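Local coordinates for protein chitooligosaccharidolytic beta-N-acetylglucosaminidase (Ostrinia furnacalis, PDB 3NSN) that hydrolyses terminal non-reducing N-acetyl-beta-D-glucosamine units one at a time from chitooligosaccharides, preferring the shorter substrates, at residues D227-P232 with C304-C309; A278-G283 with D345-A350; A451-C456 with N467-Y472; G459-A464 with S503-T508. One frame throughout, in Å; residues are numbered along the deposited sequence.

Contact 1: residues D227-P232 with C304-C309. With NAG (2-acetamido-2-deoxy-beta-D-glucopyranose), chain B; TMX (2-deoxy-2-(trimethylammonio)-beta-D-glucopyranose), chain C.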
# COMPACT_ATOMS: atom_id res chain seq x y z
N ASP A 227 1.26 -23.69 1.64
CA ASP A 227 1.69 -23.79 0.27
C ASP A 227 3.08 -24.37 0.24
O ASP A 227 3.58 -24.77 1.22
CB ASP A 227 1.61 -22.48 -0.51
CG ASP A 227 1.09 -22.66 -1.92
OD1 ASP A 227 1.83 -23.10 -2.81
OD2 ASP A 227 -0.03 -22.29 -2.16
N SER A 228 3.67 -24.39 -0.92
CA SER A 228 5.02 -24.90 -1.12
C SER A 228 6.12 -24.10 -0.41
O SER A 228 7.08 -24.65 0.05
CB SER A 228 5.30 -25.09 -2.60
OG SER A 228 5.32 -23.90 -3.30
N GLN A 229 5.92 -22.79 -0.34
CA GLN A 229 6.80 -21.84 0.29
C GLN A 229 6.97 -21.91 1.82
O GLN A 229 7.99 -21.61 2.30
CB GLN A 229 6.47 -20.42 -0.14
CG GLN A 229 6.74 -20.10 -1.57
CD GLN A 229 5.61 -20.42 -2.54
OE1 GLN A 229 4.67 -21.05 -2.22
NE2 GLN A 229 5.78 -20.02 -3.75
N SER A 230 5.92 -22.25 2.55
CA SER A 230 5.95 -22.36 3.99
C SER A 230 4.81 -23.14 4.61
O SER A 230 3.82 -23.30 4.02
CB SER A 230 6.04 -20.99 4.63
OG SER A 230 4.88 -20.30 4.48
N PHE A 231 4.98 -23.59 5.83
CA PHE A 231 3.96 -24.27 6.61
C PHE A 231 3.91 -23.60 7.99
O PHE A 231 4.58 -24.04 8.88
CB PHE A 231 4.31 -25.73 6.70
CG PHE A 231 3.19 -26.63 7.11
CD1 PHE A 231 2.75 -27.60 6.26
CD2 PHE A 231 2.61 -26.55 8.33
CE1 PHE A 231 1.77 -28.44 6.62
CE2 PHE A 231 1.60 -27.42 8.67
CZ PHE A 231 1.20 -28.34 7.83
N PRO A 232 3.18 -22.50 8.10
CA PRO A 232 2.98 -21.77 9.34
C PRO A 232 2.05 -22.39 10.37
O PRO A 232 2.14 -22.09 11.49
CB PRO A 232 2.46 -20.41 8.86
CG PRO A 232 1.97 -20.61 7.65
CD PRO A 232 2.71 -21.68 6.98
N CYS A 304 6.39 -27.08 -12.67
CA CYS A 304 5.29 -26.31 -12.08
C CYS A 304 5.16 -24.88 -12.62
O CYS A 304 5.92 -24.46 -13.42
CB CYS A 304 5.37 -26.29 -10.57
SG CYS A 304 6.83 -25.60 -10.02
N VAL A 305 4.17 -24.16 -12.16
CA VAL A 305 3.95 -22.83 -12.62
C VAL A 305 4.44 -21.70 -11.74
O VAL A 305 4.30 -20.58 -12.10
CB VAL A 305 2.52 -22.63 -13.05
CG1 VAL A 305 2.27 -23.51 -14.19
CG2 VAL A 305 1.58 -22.92 -11.96
N GLU A 306 4.98 -22.02 -10.58
CA GLU A 306 5.75 -21.10 -9.80
C GLU A 306 6.70 -21.82 -8.86
O GLU A 306 6.39 -22.82 -8.36
CB GLU A 306 4.89 -20.03 -9.06
CG GLU A 306 4.22 -20.50 -7.83
CD GLU A 306 3.23 -19.52 -7.26
OE1 GLU A 306 3.53 -18.81 -6.32
OE2 GLU A 306 2.12 -19.48 -7.76
N PRO A 307 7.88 -21.28 -8.64
CA PRO A 307 8.83 -21.89 -7.73
C PRO A 307 8.44 -21.62 -6.32
O PRO A 307 7.96 -20.57 -6.04
CB PRO A 307 10.11 -21.19 -8.08
CG PRO A 307 9.71 -19.95 -8.68
CD PRO A 307 8.43 -20.11 -9.30
N PRO A 308 8.62 -22.55 -5.44
CA PRO A 308 9.20 -23.84 -5.79
C PRO A 308 8.17 -24.90 -6.10
O PRO A 308 7.13 -24.87 -5.56
CB PRO A 308 9.92 -24.22 -4.52
CG PRO A 308 9.17 -23.56 -3.48
CD PRO A 308 8.62 -22.33 -4.01
N CYS A 309 8.54 -25.88 -6.90
CA CYS A 309 7.73 -26.99 -7.21
C CYS A 309 7.65 -27.92 -6.02
O CYS A 309 8.42 -27.80 -5.13
CB CYS A 309 8.27 -27.69 -8.46
SG CYS A 309 8.39 -26.74 -9.96
C1 NAG B . 1.55 -18.32 -13.30
C2 NAG B . 1.96 -17.72 -11.94
C3 NAG B . 1.17 -18.37 -10.79
C4 NAG B . -0.35 -18.46 -11.07
C5 NAG B . -0.58 -19.02 -12.49
C6 NAG B . -2.05 -18.92 -12.87
C7 NAG B . 4.35 -17.00 -11.85
C8 NAG B . 3.85 -15.61 -12.22
N2 NAG B . 3.40 -17.95 -11.74
O3 NAG B . 1.39 -17.65 -9.56
O4 NAG B . -0.89 -19.35 -10.09
O5 NAG B . 0.13 -18.24 -13.46
O6 NAG B . -2.27 -19.69 -14.04
O7 NAG B . 5.55 -17.20 -11.69
C1 TMX C . -2.24 -19.08 -9.60
C2 TMX C . -2.55 -20.07 -8.41
N2 TMX C . -3.98 -20.52 -8.33
C3 TMX C . -1.96 -19.54 -7.06
O3 TMX C . -1.12 -20.54 -6.46
C4 TMX C . -1.16 -18.24 -7.23
O4 TMX C . -0.79 -17.76 -5.93
C5 TMX C . -2.03 -17.20 -7.96
O5 TMX C . -2.47 -17.67 -9.27
C6 TMX C . -1.26 -15.89 -8.15
O6 TMX C . -2.16 -14.90 -8.66
C7 TMX C . -4.33 -21.35 -9.49
C8 TMX C . -4.96 -19.43 -8.28
C9 TMX C . -4.20 -21.36 -7.14
O HOH W 1 8.49 -18.74 -4.16

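Contact 2: residues A278-G283 with D345-A350. With TMX (2-deoxy-2-(trimethylammonio)-beta-D-glucopyranose), chain C; NAG (2-acetamido-2-deoxy-beta-D-glucopyranose), chain B.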
# COMPACT_ATOMS: atom_id res chain seq x y z
N ALA A 278 -4.03 -29.46 -1.53
CA ALA A 278 -3.37 -30.69 -1.94
C ALA A 278 -3.94 -31.18 -3.23
O ALA A 278 -5.01 -30.82 -3.53
CB ALA A 278 -3.49 -31.74 -0.86
N PRO A 279 -3.24 -32.03 -3.99
CA PRO A 279 -1.93 -32.57 -3.69
C PRO A 279 -0.74 -31.76 -4.18
O PRO A 279 0.34 -32.08 -3.91
CB PRO A 279 -1.95 -33.88 -4.45
CG PRO A 279 -2.72 -33.63 -5.54
CD PRO A 279 -3.80 -32.70 -5.15
N ALA A 280 -0.98 -30.74 -4.96
CA ALA A 280 0.03 -29.80 -5.35
C ALA A 280 0.20 -28.73 -4.26
O ALA A 280 -0.47 -28.76 -3.29
CB ALA A 280 -0.28 -29.19 -6.66
N HIS A 281 1.09 -27.78 -4.47
CA HIS A 281 1.33 -26.72 -3.51
C HIS A 281 1.79 -27.14 -2.11
O HIS A 281 1.30 -26.69 -1.15
CB HIS A 281 0.14 -25.81 -3.46
CG HIS A 281 -0.08 -25.07 -4.74
ND1 HIS A 281 0.67 -23.98 -5.10
CD2 HIS A 281 -0.91 -25.30 -5.77
CE1 HIS A 281 0.29 -23.56 -6.28
NE2 HIS A 281 -0.67 -24.34 -6.71
N VAL A 282 2.73 -28.06 -2.09
CA VAL A 282 3.37 -28.55 -0.89
C VAL A 282 4.85 -28.54 -1.14
O VAL A 282 5.26 -28.66 -2.22
CB VAL A 282 2.87 -29.95 -0.47
CG1 VAL A 282 1.40 -29.94 -0.24
CG2 VAL A 282 3.26 -30.98 -1.47
N GLY A 283 5.64 -28.34 -0.11
CA GLY A 283 7.07 -28.26 -0.20
C GLY A 283 7.68 -28.24 1.15
O GLY A 283 7.83 -29.25 1.82
N ASP A 345 -5.78 -27.37 -7.00
CA ASP A 345 -5.38 -26.55 -8.09
C ASP A 345 -4.09 -27.00 -8.67
O ASP A 345 -3.27 -27.50 -7.98
CB ASP A 345 -5.20 -25.12 -7.59
CG ASP A 345 -4.58 -25.06 -6.27
OD1 ASP A 345 -4.60 -26.03 -5.56
OD2 ASP A 345 -4.15 -24.04 -5.87
N GLU A 346 -3.96 -26.88 -9.97
CA GLU A 346 -2.70 -27.01 -10.69
C GLU A 346 -1.84 -28.25 -10.47
O GLU A 346 -0.66 -28.14 -10.31
CB GLU A 346 -1.84 -25.74 -10.52
CG GLU A 346 -2.62 -24.43 -10.53
CD GLU A 346 -1.78 -23.17 -10.34
OE1 GLU A 346 -1.14 -22.99 -9.31
OE2 GLU A 346 -1.82 -22.36 -11.22
N VAL A 347 -2.43 -29.43 -10.48
CA VAL A 347 -1.63 -30.61 -10.31
C VAL A 347 -0.78 -30.86 -11.53
O VAL A 347 -1.25 -30.84 -12.61
CB VAL A 347 -2.49 -31.81 -10.04
CG1 VAL A 347 -1.66 -32.97 -9.96
CG2 VAL A 347 -3.22 -31.63 -8.79
N SER A 348 0.50 -31.11 -11.32
CA SER A 348 1.42 -31.30 -12.41
C SER A 348 1.69 -32.74 -12.78
O SER A 348 2.07 -33.53 -11.99
CB SER A 348 2.72 -30.60 -12.13
OG SER A 348 3.71 -31.03 -13.00
N GLU A 349 1.41 -33.06 -14.02
CA GLU A 349 1.61 -34.38 -14.57
C GLU A 349 3.05 -34.79 -14.71
O GLU A 349 3.41 -35.89 -14.40
CB GLU A 349 0.81 -34.53 -15.85
CG GLU A 349 0.90 -33.39 -16.87
CD GLU A 349 1.17 -31.96 -16.32
OE1 GLU A 349 0.18 -31.25 -16.06
OE2 GLU A 349 2.36 -31.54 -16.24
N ALA A 350 3.87 -33.86 -15.14
CA ALA A 350 5.28 -34.11 -15.31
C ALA A 350 5.91 -34.45 -13.99
O ALA A 350 6.73 -35.32 -13.88
CB ALA A 350 5.95 -32.90 -15.88
C1 TMX C . -2.24 -19.08 -9.60
C2 TMX C . -2.55 -20.07 -8.41
N2 TMX C . -3.98 -20.52 -8.33
C3 TMX C . -1.96 -19.54 -7.06
O3 TMX C . -1.12 -20.54 -6.46
C4 TMX C . -1.16 -18.24 -7.23
O4 TMX C . -0.79 -17.76 -5.93
C5 TMX C . -2.03 -17.20 -7.96
O5 TMX C . -2.47 -17.67 -9.27
C6 TMX C . -1.26 -15.89 -8.15
O6 TMX C . -2.16 -14.90 -8.66
C7 TMX C . -4.33 -21.35 -9.49
C8 TMX C . -4.96 -19.43 -8.28
C9 TMX C . -4.20 -21.36 -7.14
C1 NAG B . 1.55 -18.32 -13.30
C2 NAG B . 1.96 -17.72 -11.94
C3 NAG B . 1.17 -18.37 -10.79
C4 NAG B . -0.35 -18.46 -11.07
C5 NAG B . -0.58 -19.02 -12.49
C6 NAG B . -2.05 -18.92 -12.87
C7 NAG B . 4.35 -17.00 -11.85
C8 NAG B . 3.85 -15.61 -12.22
N2 NAG B . 3.40 -17.95 -11.74
O3 NAG B . 1.39 -17.65 -9.56
O4 NAG B . -0.89 -19.35 -10.09
O5 NAG B . 0.13 -18.24 -13.46
O6 NAG B . -2.27 -19.69 -14.04
O7 NAG B . 5.55 -17.20 -11.69
O HOH W 2 -3.29 -28.91 -5.42

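Contact 3: residues A451-C456 with N467-Y472. With TMX (2-deoxy-2-(trimethylammonio)-beta-D-glucopyranose), chain C; NAG (2-acetamido-2-deoxy-beta-D-glucopyranose), chain B.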
# COMPACT_ATOMS: atom_id res chain seq x y z
N ALA A 451 -11.41 -10.09 -12.55
CA ALA A 451 -12.07 -9.12 -11.72
C ALA A 451 -11.78 -9.16 -10.22
O ALA A 451 -11.96 -8.17 -9.51
CB ALA A 451 -13.54 -9.18 -11.94
N LEU A 452 -11.40 -10.33 -9.75
CA LEU A 452 -11.28 -10.63 -8.36
C LEU A 452 -9.95 -11.09 -7.82
O LEU A 452 -9.87 -11.52 -6.71
CB LEU A 452 -12.38 -11.61 -8.01
CG LEU A 452 -13.71 -11.18 -7.39
CD1 LEU A 452 -13.97 -9.75 -7.27
CD2 LEU A 452 -14.85 -11.89 -8.00
N TYR A 453 -8.92 -10.98 -8.61
CA TYR A 453 -7.60 -11.23 -8.13
C TYR A 453 -6.94 -9.93 -7.71
O TYR A 453 -6.50 -9.17 -8.51
CB TYR A 453 -6.79 -12.00 -9.17
CG TYR A 453 -6.91 -13.47 -9.05
CD1 TYR A 453 -5.83 -14.28 -9.22
CD2 TYR A 453 -8.09 -14.05 -8.69
CE1 TYR A 453 -5.93 -15.60 -9.09
CE2 TYR A 453 -8.19 -15.36 -8.54
CZ TYR A 453 -7.11 -16.13 -8.74
OH TYR A 453 -7.22 -17.44 -8.57
N PHE A 454 -6.91 -9.70 -6.40
CA PHE A 454 -6.40 -8.50 -5.78
C PHE A 454 -4.90 -8.26 -5.86
O PHE A 454 -4.45 -7.18 -5.72
CB PHE A 454 -6.97 -8.31 -4.40
CG PHE A 454 -8.37 -7.76 -4.37
CD1 PHE A 454 -9.20 -7.82 -5.46
CD2 PHE A 454 -8.88 -7.27 -3.23
CE1 PHE A 454 -10.46 -7.34 -5.40
CE2 PHE A 454 -10.13 -6.80 -3.18
CZ PHE A 454 -10.91 -6.85 -4.24
N ASP A 455 -4.16 -9.33 -6.11
CA ASP A 455 -2.74 -9.34 -6.33
C ASP A 455 -2.22 -8.79 -7.64
O ASP A 455 -1.12 -8.33 -7.69
CB ASP A 455 -2.16 -10.70 -6.04
CG ASP A 455 -2.71 -11.75 -6.91
OD1 ASP A 455 -3.91 -11.79 -7.13
OD2 ASP A 455 -1.95 -12.54 -7.35
N CYS A 456 -3.04 -8.81 -8.68
CA CYS A 456 -2.63 -8.45 -10.03
C CYS A 456 -2.16 -7.02 -10.19
O CYS A 456 -2.60 -6.17 -9.50
CB CYS A 456 -3.77 -8.67 -11.02
SG CYS A 456 -4.69 -10.25 -11.06
N ASN A 467 3.45 -8.58 -13.04
CA ASN A 467 2.96 -9.92 -12.64
C ASN A 467 1.93 -10.58 -13.58
O ASN A 467 1.38 -9.95 -14.44
CB ASN A 467 2.56 -10.01 -11.17
CG ASN A 467 1.33 -9.20 -10.82
OD1 ASN A 467 0.44 -9.04 -11.60
ND2 ASN A 467 1.32 -8.69 -9.63
N TRP A 468 1.67 -11.86 -13.41
CA TRP A 468 1.03 -12.65 -14.44
C TRP A 468 -0.32 -12.20 -14.89
O TRP A 468 -0.61 -12.34 -16.01
CB TRP A 468 0.95 -14.13 -14.09
CG TRP A 468 -0.13 -14.45 -13.18
CD1 TRP A 468 -0.11 -14.34 -11.86
CD2 TRP A 468 -1.42 -14.93 -13.51
NE1 TRP A 468 -1.27 -14.71 -11.33
CE2 TRP A 468 -2.11 -15.09 -12.33
CE3 TRP A 468 -2.06 -15.25 -14.70
CZ2 TRP A 468 -3.40 -15.56 -12.28
CZ3 TRP A 468 -3.33 -15.71 -14.65
CH2 TRP A 468 -3.99 -15.85 -13.47
N CYS A 469 -1.11 -11.68 -13.97
CA CYS A 469 -2.48 -11.33 -14.20
C CYS A 469 -2.73 -9.82 -14.32
O CYS A 469 -3.83 -9.36 -14.17
CB CYS A 469 -3.38 -12.00 -13.17
SG CYS A 469 -3.18 -11.59 -11.48
N SER A 470 -1.67 -9.08 -14.60
CA SER A 470 -1.74 -7.67 -14.75
C SER A 470 -2.63 -7.38 -15.96
O SER A 470 -2.75 -8.22 -16.81
CB SER A 470 -0.37 -7.07 -14.97
OG SER A 470 0.41 -7.14 -13.83
N PRO A 471 -3.31 -6.25 -16.01
CA PRO A 471 -3.20 -5.07 -15.14
C PRO A 471 -3.87 -5.08 -13.76
O PRO A 471 -4.53 -5.99 -13.41
CB PRO A 471 -3.86 -4.01 -16.00
CG PRO A 471 -4.92 -4.74 -16.68
CD PRO A 471 -4.39 -6.08 -16.98
N TYR A 472 -3.68 -4.03 -12.99
CA TYR A 472 -4.32 -3.83 -11.72
C TYR A 472 -5.82 -3.68 -11.88
O TYR A 472 -6.28 -2.96 -12.70
CB TYR A 472 -3.72 -2.59 -11.02
CG TYR A 472 -4.23 -2.29 -9.67
CD1 TYR A 472 -5.27 -1.45 -9.48
CD2 TYR A 472 -3.64 -2.84 -8.57
CE1 TYR A 472 -5.73 -1.17 -8.25
CE2 TYR A 472 -4.08 -2.57 -7.35
CZ TYR A 472 -5.13 -1.74 -7.17
OH TYR A 472 -5.60 -1.47 -5.94
C1 TMX C . -2.24 -19.08 -9.60
C2 TMX C . -2.55 -20.07 -8.41
N2 TMX C . -3.98 -20.52 -8.33
C3 TMX C . -1.96 -19.54 -7.06
O3 TMX C . -1.12 -20.54 -6.46
C4 TMX C . -1.16 -18.24 -7.23
O4 TMX C . -0.79 -17.76 -5.93
C5 TMX C . -2.03 -17.20 -7.96
O5 TMX C . -2.47 -17.67 -9.27
C6 TMX C . -1.26 -15.89 -8.15
O6 TMX C . -2.16 -14.90 -8.66
C7 TMX C . -4.33 -21.35 -9.49
C8 TMX C . -4.96 -19.43 -8.28
C9 TMX C . -4.20 -21.36 -7.14
C1 NAG B . 1.55 -18.32 -13.30
C2 NAG B . 1.96 -17.72 -11.94
C3 NAG B . 1.17 -18.37 -10.79
C4 NAG B . -0.35 -18.46 -11.07
C5 NAG B . -0.58 -19.02 -12.49
C6 NAG B . -2.05 -18.92 -12.87
C7 NAG B . 4.35 -17.00 -11.85
C8 NAG B . 3.85 -15.61 -12.22
N2 NAG B . 3.40 -17.95 -11.74
O3 NAG B . 1.39 -17.65 -9.56
O4 NAG B . -0.89 -19.35 -10.09
O5 NAG B . 0.13 -18.24 -13.46
O6 NAG B . -2.27 -19.69 -14.04
O7 NAG B . 5.55 -17.20 -11.69

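Contact 4: residues G459-A464 with S503-T508. With TMX (2-deoxy-2-(trimethylammonio)-beta-D-glucopyranose), chain C; NAG (2-acetamido-2-deoxy-beta-D-glucopyranose), chain B.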
# COMPACT_ATOMS: atom_id res chain seq x y z
N GLY A 459 4.75 -5.22 -10.18
CA GLY A 459 5.93 -5.69 -10.87
C GLY A 459 6.09 -7.20 -10.85
O GLY A 459 5.52 -7.84 -10.06
N ALA A 460 6.86 -7.75 -11.77
CA ALA A 460 7.13 -9.18 -11.79
C ALA A 460 7.92 -9.59 -10.55
O ALA A 460 8.65 -8.82 -10.07
CB ALA A 460 7.90 -9.55 -13.03
N TRP A 461 7.69 -10.77 -10.02
CA TRP A 461 8.49 -11.32 -8.96
C TRP A 461 9.48 -12.39 -9.43
O TRP A 461 10.35 -12.78 -8.73
CB TRP A 461 7.66 -11.81 -7.80
CG TRP A 461 6.77 -12.96 -8.01
CD1 TRP A 461 5.52 -12.93 -8.47
CD2 TRP A 461 7.04 -14.31 -7.71
NE1 TRP A 461 4.98 -14.14 -8.50
CE2 TRP A 461 5.89 -15.03 -8.02
CE3 TRP A 461 8.13 -14.98 -7.19
CZ2 TRP A 461 5.81 -16.37 -7.87
CZ3 TRP A 461 8.04 -16.32 -7.01
CH2 TRP A 461 6.89 -17.00 -7.34
N VAL A 462 9.29 -12.87 -10.63
CA VAL A 462 10.32 -13.61 -11.32
C VAL A 462 10.55 -12.85 -12.61
O VAL A 462 9.65 -12.52 -13.29
CB VAL A 462 10.03 -15.10 -11.52
CG1 VAL A 462 9.85 -15.77 -10.23
CG2 VAL A 462 8.86 -15.32 -12.35
N GLY A 463 11.78 -12.56 -12.92
CA GLY A 463 12.06 -11.78 -14.10
C GLY A 463 11.70 -10.33 -13.94
O GLY A 463 11.70 -9.84 -12.89
N ALA A 464 11.35 -9.68 -15.02
CA ALA A 464 11.05 -8.28 -15.01
C ALA A 464 9.79 -8.11 -15.75
O ALA A 464 9.28 -9.03 -16.27
CB ALA A 464 12.11 -7.54 -15.64
N SER A 503 -0.23 -13.97 -2.04
CA SER A 503 0.76 -13.22 -1.35
C SER A 503 2.22 -13.27 -1.79
O SER A 503 3.09 -12.97 -1.04
CB SER A 503 0.61 -13.48 0.12
OG SER A 503 -0.66 -13.22 0.55
N GLU A 504 2.43 -13.63 -3.02
CA GLU A 504 3.74 -13.68 -3.57
C GLU A 504 4.33 -12.29 -3.42
O GLU A 504 5.47 -12.16 -3.23
CB GLU A 504 3.73 -14.12 -5.01
CG GLU A 504 3.44 -15.59 -5.22
CD GLU A 504 1.98 -15.92 -5.42
OE1 GLU A 504 1.13 -15.18 -5.06
OE2 GLU A 504 1.70 -16.98 -5.90
N GLN A 505 3.49 -11.28 -3.51
CA GLN A 505 3.85 -9.92 -3.40
C GLN A 505 3.03 -9.16 -2.39
O GLN A 505 2.71 -8.04 -2.62
CB GLN A 505 3.75 -9.27 -4.74
CG GLN A 505 4.71 -9.84 -5.71
CD GLN A 505 4.55 -9.29 -7.05
OE1 GLN A 505 3.73 -9.71 -7.74
NE2 GLN A 505 5.33 -8.34 -7.41
N SER A 506 2.64 -9.81 -1.33
CA SER A 506 1.91 -9.20 -0.26
C SER A 506 2.20 -9.86 1.09
O SER A 506 2.38 -11.02 1.18
CB SER A 506 0.41 -9.24 -0.54
OG SER A 506 -0.32 -8.48 0.37
N ASP A 507 2.15 -9.05 2.12
CA ASP A 507 2.32 -9.42 3.49
C ASP A 507 1.62 -8.44 4.45
O ASP A 507 0.79 -7.69 4.04
CB ASP A 507 3.80 -9.66 3.86
CG ASP A 507 4.63 -8.36 3.97
OD1 ASP A 507 4.15 -7.26 3.74
OD2 ASP A 507 5.79 -8.51 4.29
N THR A 508 2.04 -8.45 5.68
CA THR A 508 1.47 -7.69 6.76
C THR A 508 1.48 -6.23 6.38
O THR A 508 0.55 -5.59 6.56
CB THR A 508 2.36 -7.83 8.06
OG1 THR A 508 2.47 -9.17 8.48
CG2 THR A 508 1.88 -6.98 9.18
C1 TMX C . -2.24 -19.08 -9.60
C2 TMX C . -2.55 -20.07 -8.41
N2 TMX C . -3.98 -20.52 -8.33
C3 TMX C . -1.96 -19.54 -7.06
O3 TMX C . -1.12 -20.54 -6.46
C4 TMX C . -1.16 -18.24 -7.23
O4 TMX C . -0.79 -17.76 -5.93
C5 TMX C . -2.03 -17.20 -7.96
O5 TMX C . -2.47 -17.67 -9.27
C6 TMX C . -1.26 -15.89 -8.15
O6 TMX C . -2.16 -14.90 -8.66
C7 TMX C . -4.33 -21.35 -9.49
C8 TMX C . -4.96 -19.43 -8.28
C9 TMX C . -4.20 -21.36 -7.14
C1 NAG B . 1.55 -18.32 -13.30
C2 NAG B . 1.96 -17.72 -11.94
C3 NAG B . 1.17 -18.37 -10.79
C4 NAG B . -0.35 -18.46 -11.07
C5 NAG B . -0.58 -19.02 -12.49
C6 NAG B . -2.05 -18.92 -12.87
C7 NAG B . 4.35 -17.00 -11.85
C8 NAG B . 3.85 -15.61 -12.22
N2 NAG B . 3.40 -17.95 -11.74
O3 NAG B . 1.39 -17.65 -9.56
O4 NAG B . -0.89 -19.35 -10.09
O5 NAG B . 0.13 -18.24 -13.46
O6 NAG B . -2.27 -19.69 -14.04
O7 NAG B . 5.55 -17.20 -11.69

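Contact 1: residues D227-P232 with C304-C309
Q229 crosses P308 obliquely, its CG and amide touching CD of the proline, NE2 at 3.7 Å. Its chain bends at the second torsion (87°), which brings NE2 in over the 304-309 loop, 3.2 Å from the carbonyl O of P307. A water joins the same two groups, accepting from NE2 of Q229 and donating to O of P307. OE1 of Q229 faces R198, with which it is hydrogen-bonded. S228 meets P308 too: its OG lies 3.1 Å from the proline carbonyl O, within hydrogen-bonding distance, and 3.7 Å from CD. The cis peptide bond before P308 and the C304-C309 disulfide shape this loop, and W562 of the second subunit packs on both Q229 and P308.

The loop carries two groups that hold the bound NAG. The carbonyl O of V305 accepts from N2 of the NAG at 2.8 Å, and OE2 of E306, at the end of an extended chain, accepts from the NAG O3 at 2.7 Å. D227, assigned to the active site, begins the other segment, where its OD1 takes the backbone N-H of S228 at 2.9 Å and also pairs with H281. Neutral polar groups and a proline thus carry the direct contact, which implies that the loop bearing E306, essential for chitooligosaccharide binding, is set beside D227 without a salt bridge between the two segments.

Contact 2: residues A278-G283 with D345-A350
The polar link is between H281 and E346, both assigned to the charge relay system. NE2 of H281 donates to OE1 of E346 at 3.0 Å, with an N-H...O angle of 139°. The oxygen lies in the imidazole plane and uses its anti lone pair, while ring and carboxylate are nearly coplanar, 11° apart. On the far side of the ring, ND1 is hydrogen-bonded to D227, so the imidazole is gripped at both nitrogens and its rotation fixed. A lysine in place of H281 would probably break this relay, leaving E346 and D227 without their shared, planar partner.

The carboxylates also face the ligand. OD2 of D345 approaches methyl C9 of TMX at 3.0 Å, and OE2 of E346 lies 3.2 Å from methyl C7 and 3.3 Å from the NAG O4, so both residues line the trimethylammonio group. OD2 of D345 is also 3.5 Å from CD2 of H281.

Apolar packing lies away from the sugars: CG2 of V347 rests on CD of P279 at 3.8 Å, the side chains crossing at about a right angle, and also meets CB of A280. That methyl separately makes van der Waals contact with the carbonyl oxygens of D345 and E346. A water accepts from A280 N and probably donates to D345 O. These loops follow barrel strands 271-278 and 340-343; W378 of helix 371-393 covers P279 and V347, and Q311 of strand 311-312 borders A280.

Contact 3: residues A451-C456 with N467-Y472
The wall of the sugar-binding pocket that receives the 6-hydroxyl of TMX is built here by D455 and W468, while Y453 meets W468 across the contact. O6 of TMX is held from two directions: it donates to OD2 of D455 at 2.7 Å and accepts from NE1 of W468 at 2.8 Å along an almost straight N-H...O line (169°), lying in the indole plane at its edge. The NAG unit lies over one face of the same indole, its O5 3.6 Å above the plane toward the rim, and CB of C469 covers the centre of the opposite face. With chi1 of 80°, CG of W468 sits between its backbone N and carbonyl carbon, which sends the indole toward the sugars. An alanine at W468, a residue essential for chitooligosaccharide binding, would probably leave the NAG without the ring face it rests on and O6 without its N-H donor.

CE1 of Y453 approaches CZ2 of W468 at 4.1 Å, and OH of Y453 lies 3.0 Å from methyl C8 of TMX. Both segments belong to the stretch between strand 444-446 of the (beta/alpha)8 barrel and helix 475-480, the first starting at the end of helix 449-452, and each makes a type I turn, Y453 to C456 and N467 to S470. The C456-C469 disulfide (chi3 -104°) ties these turns together. Beside it, ND2 of N467 donates to the carbonyl O of D455 at 3.1 Å. CD2 of Y472 approaches the carbonyl O of C456 at 3.6 Å, while the tyrosine ring meets Y458 of the second subunit edge-to-face.

Contact 4: residues G459-A464 with S503-T508
Two loops at the C-terminal end of the TIM barrel, one after helix 449-452 and the other after strand 494-501, meet beside the bound sugars. E504 lies over one face of the W461 indole: its CB is 3.9 Å from the centroid of the five-membered ring, 20° off the normal, a CH-pi contact. CG continues across the ring to CZ2 of W461 at 3.6 Å. The chain then bends at chi2 (91°), which carries the carboxylate past the indole to the sugar, where OE2 accepts from the TMX O4 at 2.6 Å. CG1 of V462 packs over the opposite indole face, so the ring is sandwiched.

Q505 holds the backbone of the same loop. Its extended chain delivers NE2 to the carbonyl O of G459 at 2.7 Å, while OE1 is hydrogen-bonded to N467 and lies 3.8 Å from CD1 of W461. Both amide polar atoms are thereby satisfied in this buried place. L558 of the second subunit packs against W461 and Q505. The site is the (beta/alpha)8-barrel sugar pocket of glycosyl hydrolase family 20, where the hold of E504 on O4 of the terminal sugar is consistent with an enzyme that cuts from the non-reducing end.

In the fold
All four contacts line one sugar site at the C-terminal mouth of the TIM barrel, and each reaches both TMX and NAG. Contacts 1, 3 and 4 are buried and reach the second subunit; contact 2 is partly buried and is touched by no other chain. Contacts 1 and 2 interlock along the sequence and join through D227 and H281, completing the relay. Contacts 3 and 4 likewise interlock, sharing the loop after helix 449-452 and joining through N467 and Q505. Chemistry follows position: ionisable groups dominate contact 2, neutral polar groups and proline join the segments of contact 1, a disulfide braces contact 3, and aromatic packing marks contact 4.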